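Local coordinates for histidine triad protein (Plasmodium falciparum 3D7, PDB 5CS2) that probably hydrolyses diadenosine triphosphate to AMP and ADP, as a histidine triad enzyme of the Fhit type, and is bound by the antimalarial natural product cyclomarin A, at residues 33-47 with 181-195. Numbering follows the deposited sequence. Where two conformers were deposited one is given.
Sequences REVFITTKYSYGFVN and IEQMEEEANLIKSYI
At the edge of the HIT-domain sheet, residues 181-195 of the C-terminal helix 181-199 lie against the hairpin of strands 35-38 and 42-46, with Val46 and Phe36 pressed onto Met184, Ala188 and Ile191. Val46 spreads its two methyls over one face of the helix: in the conformer described, CG2 meets the O and CB of Met184, while CG1 lies against the aliphatic part of Glu187. Ala188, with only a methyl to offer, lets the backbone come close, its CB sitting 3.4 Å from Arg33 O. Phe36 holds CG between its backbone N and carbonyl carbon (chi1 50°), which lays the ring over Gly44 O of the partner strand; Ile191 CG2 reaches Phe36 CG at 3.7 Å, and Met85 of helix 72-93 also touches this ring.

No conventional hydrogen bond joins the segments; three waters bridge them, and Glu185 CA points its hydrogen at Arg33 O (3.5 Å). One water donates to Arg33 O and Glu185 O; another donates to Val35 O and accepts from Lys192 NZ at 2.8 Å, tying the lysine to the edge strand. At the solvent-facing end, Ile181 CG1 sits 3.6 Å above the centre of the Arg33 guanidinium. A third water, in the guanidinium plane, accepts from Arg33 NH1 and donates to Glu185 OE1, bridging charged atoms 4.5 Å apart, while Arg33 NH2 forms a salt bridge with Asp31. Past Val46 the chain leaves the strand at Asn47, a predicted substrate-binding residue near His118. This C-terminal helix thus packs on the outermost hairpin of a five-stranded antiparallel sheet whose strand 116-122 holds His116 and His118 of the predicted histidine triad motif, consistent with the Fhit branch of the HIT family.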
ATOM      1  N   ARG A  33     -18.999  16.752  -2.021  1.00 20.89           N
ATOM      2  CA  ARG A  33     -18.598  17.217  -3.351  1.00 21.43           C
ATOM      3  C   ARG A  33     -17.154  16.843  -3.696  1.00 23.82           C
ATOM      4  O   ARG A  33     -16.772  16.886  -4.863  1.00 23.81           O
ATOM      5  CB  ARG A  33     -18.784  18.748  -3.503  1.00 23.04           C
ATOM      6  CG  ARG A  33     -20.250  19.162  -3.635  1.00 30.90           C
ATOM      7  CD  ARG A  33     -20.401  20.678  -3.602  1.00 36.65           C
ATOM      8  NE  ARG A  33     -20.125  21.181  -2.256  1.00 41.67           N
ATOM      9  CZ  ARG A  33     -20.082  22.462  -1.911  1.00 52.57           C
ATOM     10  NH1 ARG A  33     -20.293  23.412  -2.817  1.00 35.41           N
ATOM     11  NH2 ARG A  33     -19.819  22.805  -0.658  1.00 32.52           N
ATOM     12  N   GLU A  34     -16.334  16.533  -2.667  1.00 21.06           N
ATOM     13  CA  GLU A  34     -14.916  16.215  -2.899  1.00 20.91           C
ATOM     14  C   GLU A  34     -14.636  14.716  -2.998  1.00 22.44           C
ATOM     15  O   GLU A  34     -13.504  14.329  -3.291  1.00 24.07           O
ATOM     16  CB  GLU A  34     -14.072  16.817  -1.755  1.00 22.12           C
ATOM     17  CG  GLU A  34     -14.289  18.312  -1.566  1.00 35.93           C
ATOM     18  CD  GLU A  34     -13.685  18.898  -0.299  1.00 70.63           C
ATOM     19  OE1 GLU A  34     -13.255  18.122   0.588  1.00 67.16           O
ATOM     20  OE2 GLU A  34     -13.659  20.144  -0.184  1.00 71.08           O
ATOM     21  N   VAL A  35     -15.640  13.904  -2.764  1.00 17.04           N
ATOM     22  CA  VAL A  35     -15.565  12.444  -2.727  1.00 17.53           C
ATOM     23  C   VAL A  35     -15.905  11.901  -4.117  1.00 19.46           C
ATOM     24  O   VAL A  35     -16.948  12.233  -4.655  1.00 20.44           O
ATOM     25  CB  VAL A  35     -16.495  11.851  -1.644  1.00 21.02           C
ATOM     26  CG1 VAL A  35     -16.495  10.324  -1.673  1.00 20.46           C
ATOM     27  CG2 VAL A  35     -16.118  12.377  -0.250  1.00 20.46           C
ATOM     28  N   PHE A  36     -15.053  11.067  -4.663  1.00 17.24           N
ATOM     29  CA  PHE A  36     -15.324  10.499  -6.002  1.00 17.29           C
ATOM     30  C   PHE A  36     -15.756   9.026  -5.954  1.00 21.92           C
ATOM     31  O   PHE A  36     -16.226   8.501  -6.965  1.00 20.66           O
ATOM     32  CB  PHE A  36     -14.134  10.726  -6.928  1.00 18.28           C
ATOM     33  CG  PHE A  36     -12.804  10.318  -6.333  1.00 18.12           C
ATOM     34  CD1 PHE A  36     -12.443   8.972  -6.247  1.00 21.01           C
ATOM     35  CD2 PHE A  36     -11.907  11.278  -5.877  1.00 19.17           C
ATOM     36  CE1 PHE A  36     -11.216   8.593  -5.671  1.00 20.98           C
ATOM     37  CE2 PHE A  36     -10.661  10.901  -5.354  1.00 21.65           C
ATOM     38  CZ  PHE A  36     -10.333   9.563  -5.234  1.00 20.88           C
ATOM     39  N   ILE A  37     -15.555   8.314  -4.809  1.00 17.60           N
ATOM     40  CA  ILE A  37     -15.973   6.927  -4.721  1.00 18.14           C
ATOM     41  C   ILE A  37     -16.165   6.549  -3.256  1.00 21.88           C
ATOM     42  O   ILE A  37     -15.382   6.981  -2.417  1.00 20.16           O
ATOM     43  CB  ILE A  37     -14.948   5.949  -5.415  1.00 20.34           C
ATOM     44  CG1 ILE A  37     -15.513   4.513  -5.533  1.00 21.23           C
ATOM     45  CG2 ILE A  37     -13.567   5.955  -4.700  1.00 21.23           C
ATOM     46  CD1 ILE A  37     -14.776   3.607  -6.631  1.00 20.38           C
ATOM     47  N   THR A  38     -17.150   5.705  -2.995  1.00 19.05           N
ATOM     48  CA  THR A  38     -17.449   5.111  -1.707  1.00 19.22           C
ATOM     49  C   THR A  38     -17.597   3.618  -1.930  1.00 24.65           C
ATOM     50  O   THR A  38     -18.243   3.195  -2.893  1.00 25.02           O
ATOM     51  CB  THR A  38     -18.728   5.742  -1.083  1.00 22.99           C
ATOM     52  OG1 THR A  38     -18.562   7.159  -1.081  1.00 24.98           O
ATOM     53  CG2 THR A  38     -18.983   5.262   0.339  1.00 24.94           C
ATOM     54  N   THR A  39     -16.972   2.813  -1.039  1.00 19.60           N
ATOM     55  CA  THR A  39     -16.985   1.350  -1.086  1.00 20.30           C
ATOM     56  C   THR A  39     -17.579   0.841   0.224  1.00 24.65           C
ATOM     57  O   THR A  39     -18.012   1.647   1.054  1.00 25.10           O
ATOM     58  CB  THR A  39     -15.563   0.792  -1.384  1.00 22.53           C
ATOM     59  OG1 THR A  39     -14.777   0.988  -0.207  1.00 22.78           O
ATOM     60  CG2 THR A  39     -14.895   1.477  -2.579  1.00 25.70           C
ATOM     61  N   LYS A  40     -17.586  -0.480   0.418  1.00 23.71           N
ATOM     62  CA  LYS A  40     -18.121  -1.101   1.622  1.00 24.70           C
ATOM     63  C   LYS A  40     -17.417  -0.578   2.884  1.00 28.75           C
ATOM     64  O   LYS A  40     -18.084  -0.367   3.892  1.00 30.32           O
ATOM     65  CB  LYS A  40     -18.000  -2.632   1.528  1.00 27.15           C
ATOM     66  CG  LYS A  40     -18.680  -3.382   2.674  1.00 41.88           C
ATOM     67  CD  LYS A  40     -18.688  -4.887   2.444  1.00 54.50           C
ATOM     68  CE  LYS A  40     -19.399  -5.623   3.554  1.00 70.05           C
ATOM     69  NZ  LYS A  40     -19.554  -7.071   3.245  1.00 82.17           N
ATOM     70  N   TYR A  41     -16.084  -0.350   2.819  1.00 22.77           N
ATOM     71  CA  TYR A  41     -15.283   0.091   3.976  1.00 21.59           C
ATOM     72  C   TYR A  41     -14.453   1.349   3.770  1.00 22.87           C
ATOM     73  O   TYR A  41     -13.853   1.834   4.731  1.00 25.56           O
ATOM     74  CB  TYR A  41     -14.347  -1.047   4.408  1.00 22.83           C
ATOM     75  CG  TYR A  41     -15.045  -2.322   4.809  1.00 25.79           C
ATOM     76  CD1 TYR A  41     -15.630  -2.458   6.065  1.00 29.14           C
ATOM     77  CD2 TYR A  41     -15.098  -3.410   3.945  1.00 26.20           C
ATOM     78  CE1 TYR A  41     -16.274  -3.638   6.439  1.00 32.66           C
ATOM     79  CE2 TYR A  41     -15.698  -4.608   4.326  1.00 26.60           C
ATOM     80  CZ  TYR A  41     -16.323  -4.704   5.556  1.00 39.85           C
ATOM     81  OH  TYR A  41     -16.941  -5.881   5.906  1.00 43.71           O
ATOM     82  N   SER A  42     -14.379   1.890   2.558  1.00 17.54           N
ATOM     83  CA  SER A  42     -13.467   3.011   2.306  1.00 15.65           C
ATOM     84  C   SER A  42     -14.102   4.081   1.442  1.00 18.12           C
ATOM     85  O   SER A  42     -15.222   3.903   0.962  1.00 19.83           O
ATOM     86  CB  SER A  42     -12.246   2.488   1.539  1.00 18.64           C
ATOM     87  OG  SER A  42     -11.685   1.337   2.128  1.00 26.50           O
ATOM     88  N   TYR A  43     -13.380   5.162   1.228  1.00 16.84           N
ATOM     89  CA  TYR A  43     -13.767   6.205   0.301  1.00 15.51           C
ATOM     90  C   TYR A  43     -12.547   6.922  -0.238  1.00 19.07           C
ATOM     91  O   TYR A  43     -11.476   6.865   0.350  1.00 19.94           O
ATOM     92  CB  TYR A  43     -14.842   7.146   0.857  1.00 15.00           C
ATOM     93  CG  TYR A  43     -14.390   8.097   1.933  1.00 16.62           C
ATOM     94  CD1 TYR A  43     -14.377   7.709   3.269  1.00 18.28           C
ATOM     95  CD2 TYR A  43     -14.024   9.402   1.627  1.00 17.14           C
ATOM     96  CE1 TYR A  43     -14.021   8.612   4.276  1.00 17.21           C
ATOM     97  CE2 TYR A  43     -13.648  10.305   2.622  1.00 17.34           C
ATOM     98  CZ  TYR A  43     -13.679   9.911   3.945  1.00 18.15           C
ATOM     99  OH  TYR A  43     -13.297  10.809   4.928  1.00 21.18           O
ATOM    100  N   GLY A  44     -12.703   7.524  -1.395  1.00 16.96           N
ATOM    101  CA  GLY A  44     -11.650   8.254  -2.072  1.00 15.89           C
ATOM    102  C   GLY A  44     -12.075   9.686  -2.235  1.00 19.38           C
ATOM    103  O   GLY A  44     -13.222   9.959  -2.601  1.00 17.71           O
ATOM    104  N   PHE A  45     -11.174  10.599  -1.939  1.00 17.38           N
ATOM    105  CA  PHE A  45     -11.455  12.016  -2.061  1.00 17.93           C
ATOM    106  C   PHE A  45     -10.264  12.811  -2.563  1.00 22.21           C
ATOM    107  O   PHE A  45      -9.105  12.383  -2.420  1.00 20.68           O
ATOM    108  CB  PHE A  45     -12.030  12.570  -0.746  1.00 19.23           C
ATOM    109  CG  PHE A  45     -11.085  12.507   0.438  1.00 20.81           C
ATOM    110  CD1 PHE A  45     -10.868  11.308   1.112  1.00 22.68           C
ATOM    111  CD2 PHE A  45     -10.425  13.639   0.876  1.00 22.96           C
ATOM    112  CE1 PHE A  45      -9.990  11.246   2.208  1.00 23.61           C
ATOM    113  CE2 PHE A  45      -9.584  13.583   2.002  1.00 25.40           C
ATOM    114  CZ  PHE A  45      -9.384  12.391   2.656  1.00 22.54           C
ATOM    115  N   VAL A  46     -10.544  13.927  -3.256  0.50 20.95           N
ATOM    116  CA  VAL A  46      -9.490  14.792  -3.794  0.50 20.66           C
ATOM    117  C   VAL A  46      -8.798  15.534  -2.654  0.50 26.81           C
ATOM    118  O   VAL A  46      -9.434  15.880  -1.663  0.50 26.99           O
ATOM    119  CB  VAL A  46      -9.948  15.751  -4.925  0.50 24.32           C
ATOM    120  CG1 VAL A  46     -10.261  14.984  -6.208  0.50 23.98           C
ATOM    121  CG2 VAL A  46     -11.140  16.604  -4.489  0.50 24.26           C
ATOM    122  N   ASN A  47      -7.486  15.728  -2.778  1.00 25.85           N
ATOM    123  CA  ASN A  47      -6.670  16.417  -1.773  1.00 25.28           C
ATOM    124  C   ASN A  47      -6.764  17.943  -1.910  1.00 29.60           C
ATOM    125  O   ASN A  47      -6.578  18.450  -3.009  1.00 29.34           O
ATOM    126  CB  ASN A  47      -5.220  15.960  -1.895  1.00 26.89           C
ATOM    127  CG  ASN A  47      -4.347  16.263  -0.700  1.00 34.26           C
ATOM    128  OD1 ASN A  47      -4.622  17.154   0.106  1.00 34.76           O
ATOM    129  ND2 ASN A  47      -3.252  15.533  -0.581  1.00 27.24           N
ATOM    130  N   ILE A 181     -13.187  24.772  -3.074  1.00 40.27           N
ATOM    131  CA  ILE A 181     -14.253  23.777  -3.216  1.00 40.11           C
ATOM    132  C   ILE A 181     -14.642  23.629  -4.706  1.00 43.42           C
ATOM    133  O   ILE A 181     -14.886  22.512  -5.150  1.00 41.89           O
ATOM    134  CB  ILE A 181     -15.471  24.028  -2.256  1.00 43.11           C
ATOM    135  CG1 ILE A 181     -16.494  22.868  -2.285  1.00 44.05           C
ATOM    136  CG2 ILE A 181     -16.172  25.365  -2.522  1.00 43.40           C
ATOM    137  CD1 ILE A 181     -16.170  21.648  -1.462  1.00 49.27           C
ATOM    138  N   GLU A 182     -14.620  24.738  -5.477  1.00 40.82           N
ATOM    139  CA  GLU A 182     -14.946  24.744  -6.904  1.00 40.49           C
ATOM    140  C   GLU A 182     -14.011  23.830  -7.687  1.00 41.73           C
ATOM    141  O   GLU A 182     -14.494  22.977  -8.423  1.00 40.80           O
ATOM    142  CB  GLU A 182     -14.923  26.173  -7.489  1.00 42.35           C
ATOM    143  CG  GLU A 182     -15.949  27.115  -6.876  1.00 55.72           C
ATOM    144  CD  GLU A 182     -15.353  28.127  -5.917  1.00 84.01           C
ATOM    145  OE1 GLU A 182     -14.963  29.224  -6.378  1.00 83.06           O
ATOM    146  OE2 GLU A 182     -15.263  27.818  -4.707  1.00 79.67           O
ATOM    147  N   GLN A 183     -12.686  24.003  -7.525  1.00 37.37           N
ATOM    148  CA  GLN A 183     -11.666  23.196  -8.213  1.00 36.72           C
ATOM    149  C   GLN A 183     -11.745  21.737  -7.785  1.00 37.62           C
ATOM    150  O   GLN A 183     -11.630  20.841  -8.625  1.00 36.50           O
ATOM    151  CB  GLN A 183     -10.247  23.739  -7.963  1.00 37.96           C
ATOM    152  CG  GLN A 183      -9.964  25.079  -8.643  1.00 52.90           C
ATOM    153  CD  GLN A 183      -8.634  25.677  -8.252  1.00 70.17           C
ATOM    154  OE1 GLN A 183      -8.259  25.733  -7.072  1.00 65.79           O
ATOM    155  NE2 GLN A 183      -7.906  26.181  -9.236  1.00 59.31           N
ATOM    156  N   MET A 184     -11.950  21.504  -6.475  1.00 32.38           N
ATOM    157  CA  MET A 184     -12.058  20.168  -5.902  1.00 31.04           C
ATOM    158  C   MET A 184     -13.291  19.430  -6.385  1.00 33.27           C
ATOM    159  O   MET A 184     -13.187  18.256  -6.724  1.00 31.99           O
ATOM    160  CB  MET A 184     -11.998  20.231  -4.379  1.00 33.60           C
ATOM    161  CG  MET A 184     -10.622  20.569  -3.856  1.00 37.75           C
ATOM    162  SD  MET A 184     -10.497  20.240  -2.090  1.00 43.27           S
ATOM    163  CE  MET A 184     -11.245  21.742  -1.449  1.00 39.97           C
ATOM    164  N   GLU A 185     -14.461  20.119  -6.425  1.00 29.31           N
ATOM    165  CA  GLU A 185     -15.700  19.552  -6.936  1.00 28.97           C
ATOM    166  C   GLU A 185     -15.499  19.193  -8.411  1.00 31.10           C
ATOM    167  O   GLU A 185     -15.919  18.111  -8.830  1.00 30.79           O
ATOM    168  CB  GLU A 185     -16.874  20.535  -6.766  1.00 30.15           C
ATOM    169  CG  GLU A 185     -18.219  20.012  -7.254  1.00 40.64           C
ATOM    170  CD  GLU A 185     -19.385  20.968  -7.071  1.00 60.77           C
ATOM    171  OE1 GLU A 185     -19.156  22.198  -7.004  1.00 47.72           O
ATOM    172  OE2 GLU A 185     -20.536  20.482  -7.005  1.00 56.47           O
ATOM    173  N   GLU A 186     -14.853  20.081  -9.178  1.00 28.23           N
ATOM    174  CA  GLU A 186     -14.593  19.856 -10.604  1.00 28.51           C
ATOM    175  C   GLU A 186     -13.726  18.602 -10.792  1.00 31.85           C
ATOM    176  O   GLU A 186     -14.069  17.739 -11.609  1.00 31.12           O
ATOM    177  CB  GLU A 186     -13.937  21.095 -11.243  1.00 30.31           C
ATOM    178  CG  GLU A 186     -13.525  20.930 -12.699  1.00 41.57           C
ATOM    179  CD  GLU A 186     -12.952  22.161 -13.383  1.00 76.01           C
ATOM    180  OE1 GLU A 186     -12.367  23.023 -12.686  1.00 73.08           O
ATOM    181  OE2 GLU A 186     -13.062  22.246 -14.628  1.00 76.94           O
ATOM    182  N   GLU A 187     -12.643  18.480  -9.997  1.00 28.44           N
ATOM    183  CA  GLU A 187     -11.755  17.316 -10.067  1.00 27.24           C
ATOM    184  C   GLU A 187     -12.476  16.049  -9.640  1.00 26.31           C
ATOM    185  O   GLU A 187     -12.374  15.037 -10.340  1.00 26.74           O
ATOM    186  CB  GLU A 187     -10.464  17.514  -9.262  1.00 28.82           C
ATOM    187  CG  GLU A 187      -9.461  16.411  -9.580  1.00 39.29           C
ATOM    188  CD  GLU A 187      -8.048  16.554  -9.054  1.00 63.48           C
ATOM    189  OE1 GLU A 187      -7.447  17.635  -9.256  1.00 56.87           O
ATOM    190  OE2 GLU A 187      -7.502  15.544  -8.551  1.00 53.52           O
ATOM    191  N   ALA A 188     -13.218  16.084  -8.516  1.00 22.31           N
ATOM    192  CA  ALA A 188     -13.941  14.891  -8.087  1.00 21.43           C
ATOM    193  C   ALA A 188     -14.981  14.489  -9.127  1.00 24.85           C
ATOM    194  O   ALA A 188     -15.213  13.315  -9.310  1.00 25.12           O
ATOM    195  CB  ALA A 188     -14.613  15.111  -6.744  1.00 22.51           C
ATOM    196  N   ASN A 189     -15.630  15.474  -9.778  1.00 24.19           N
ATOM    197  CA  ASN A 189     -16.663  15.194 -10.776  1.00 24.48           C
ATOM    198  C   ASN A 189     -16.091  14.497 -12.000  1.00 28.02           C
ATOM    199  O   ASN A 189     -16.688  13.548 -12.485  1.00 29.56           O
ATOM    200  CB  ASN A 189     -17.429  16.472 -11.138  1.00 27.35           C
ATOM    201  CG  ASN A 189     -18.742  16.199 -11.820  1.00 60.13           C
ATOM    202  OD1 ASN A 189     -18.890  16.399 -13.027  1.00 63.46           O
ATOM    203  ND2 ASN A 189     -19.712  15.701 -11.071  1.00 50.02           N
ATOM    204  N   LEU A 190     -14.917  14.923 -12.445  1.00 25.42           N
ATOM    205  CA  LEU A 190     -14.221  14.320 -13.580  1.00 27.03           C
ATOM    206  C   LEU A 190     -13.918  12.835 -13.276  1.00 28.57           C
ATOM    207  O   LEU A 190     -14.174  11.959 -14.113  1.00 26.20           O
ATOM    208  CB  LEU A 190     -12.931  15.100 -13.856  1.00 28.32           C
ATOM    209  CG  LEU A 190     -12.008  14.531 -14.938  1.00 36.07           C
ATOM    210  CD1 LEU A 190     -12.384  15.072 -16.331  1.00 37.21           C
ATOM    211  CD2 LEU A 190     -10.542  14.852 -14.622  1.00 38.38           C
ATOM    212  N   ILE A 191     -13.451  12.551 -12.038  1.00 23.90           N
ATOM    213  CA  ILE A 191     -13.136  11.176 -11.641  1.00 22.16           C
ATOM    214  C   ILE A 191     -14.354  10.327 -11.547  1.00 22.86           C
ATOM    215  O   ILE A 191     -14.401   9.270 -12.155  1.00 23.89           O
ATOM    216  CB  ILE A 191     -12.296  11.145 -10.342  1.00 24.89           C
ATOM    217  CG1 ILE A 191     -10.975  11.915 -10.544  1.00 26.06           C
ATOM    218  CG2 ILE A 191     -12.085   9.701  -9.891  1.00 25.12           C
ATOM    219  CD1 ILE A 191     -10.213  12.230  -9.268  1.00 27.99           C
ATOM    220  N   LYS A 192     -15.392  10.807 -10.828  1.00 20.59           N
ATOM    221  CA  LYS A 192     -16.658  10.116 -10.659  1.00 21.29           C
ATOM    222  C   LYS A 192     -17.306   9.841 -12.027  1.00 23.84           C
ATOM    223  O   LYS A 192     -17.791   8.737 -12.251  1.00 24.32           O
ATOM    224  CB  LYS A 192     -17.610  11.043  -9.876  1.00 23.95           C
ATOM    225  CG  LYS A 192     -18.168  10.519  -8.597  1.00 34.28           C
ATOM    226  CD  LYS A 192     -19.217  11.491  -8.019  1.00 26.56           C
ATOM    227  CE  LYS A 192     -18.861  12.971  -8.180  1.00 31.48           C
ATOM    228  NZ  LYS A 192     -19.933  13.879  -7.656  1.00 33.35           N
ATOM    229  N   SER A 193     -17.300  10.841 -12.935  1.00 23.73           N
ATOM    230  CA  SER A 193     -17.904  10.724 -14.274  1.00 24.27           C
ATOM    231  C   SER A 193     -17.256   9.624 -15.091  1.00 26.73           C
ATOM    232  O   SER A 193     -17.966   8.831 -15.713  1.00 27.37           O
ATOM    233  CB  SER A 193     -17.837  12.041 -15.033  1.00 28.72           C
ATOM    234  OG  SER A 193     -18.597  13.025 -14.353  1.00 36.81           O
ATOM    235  N   TYR A 194     -15.918   9.534 -15.014  1.00 22.67           N
ATOM    236  CA  TYR A 194     -15.144   8.509 -15.703  1.00 22.06           C
ATOM    237  C   TYR A 194     -15.439   7.125 -15.163  1.00 24.84           C
ATOM    238  O   TYR A 194     -15.669   6.219 -15.946  1.00 24.73           O
ATOM    239  CB  TYR A 194     -13.660   8.840 -15.685  1.00 22.73           C
ATOM    240  CG  TYR A 194     -12.845   7.904 -16.544  1.00 24.62           C
ATOM    241  CD1 TYR A 194     -12.753   8.095 -17.922  1.00 26.62           C
ATOM    242  CD2 TYR A 194     -12.199   6.799 -15.989  1.00 23.84           C
ATOM    243  CE1 TYR A 194     -12.045   7.202 -18.730  1.00 28.13           C
ATOM    244  CE2 TYR A 194     -11.474   5.909 -16.783  1.00 23.73           C
ATOM    245  CZ  TYR A 194     -11.407   6.110 -18.153  1.00 32.29           C
ATOM    246  OH  TYR A 194     -10.687   5.235 -18.922  1.00 33.57           O
ATOM    247  N   ILE A 195     -15.467   6.945 -13.811  1.00 21.44           N
ATOM    248  CA  ILE A 195     -15.801   5.667 -13.223  1.00 21.31           C
ATOM    249  C   ILE A 195     -17.177   5.221 -13.730  1.00 26.41           C
ATOM    250  O   ILE A 195     -17.320   4.098 -14.201  1.00 24.64           O
ATOM    251  CB  ILE A 195     -15.694   5.710 -11.656  1.00 24.01           C
ATOM    252  CG1 ILE A 195     -14.250   6.011 -11.223  1.00 25.44           C
ATOM    253  CG2 ILE A 195     -16.213   4.422 -11.039  1.00 24.43           C
ATOM    254  CD1 ILE A 195     -14.045   6.435  -9.672  1.00 23.08           C
TER
HETATM  255  O   HOH W   1     -18.143  16.587  -7.120  1.00 39.84           O
HETATM  256  O   HOH W   2     -21.166  23.287  -5.569  1.00 42.47           O
HETATM  257  O   HOH W   3     -19.199  13.617  -5.009  1.00 30.62           O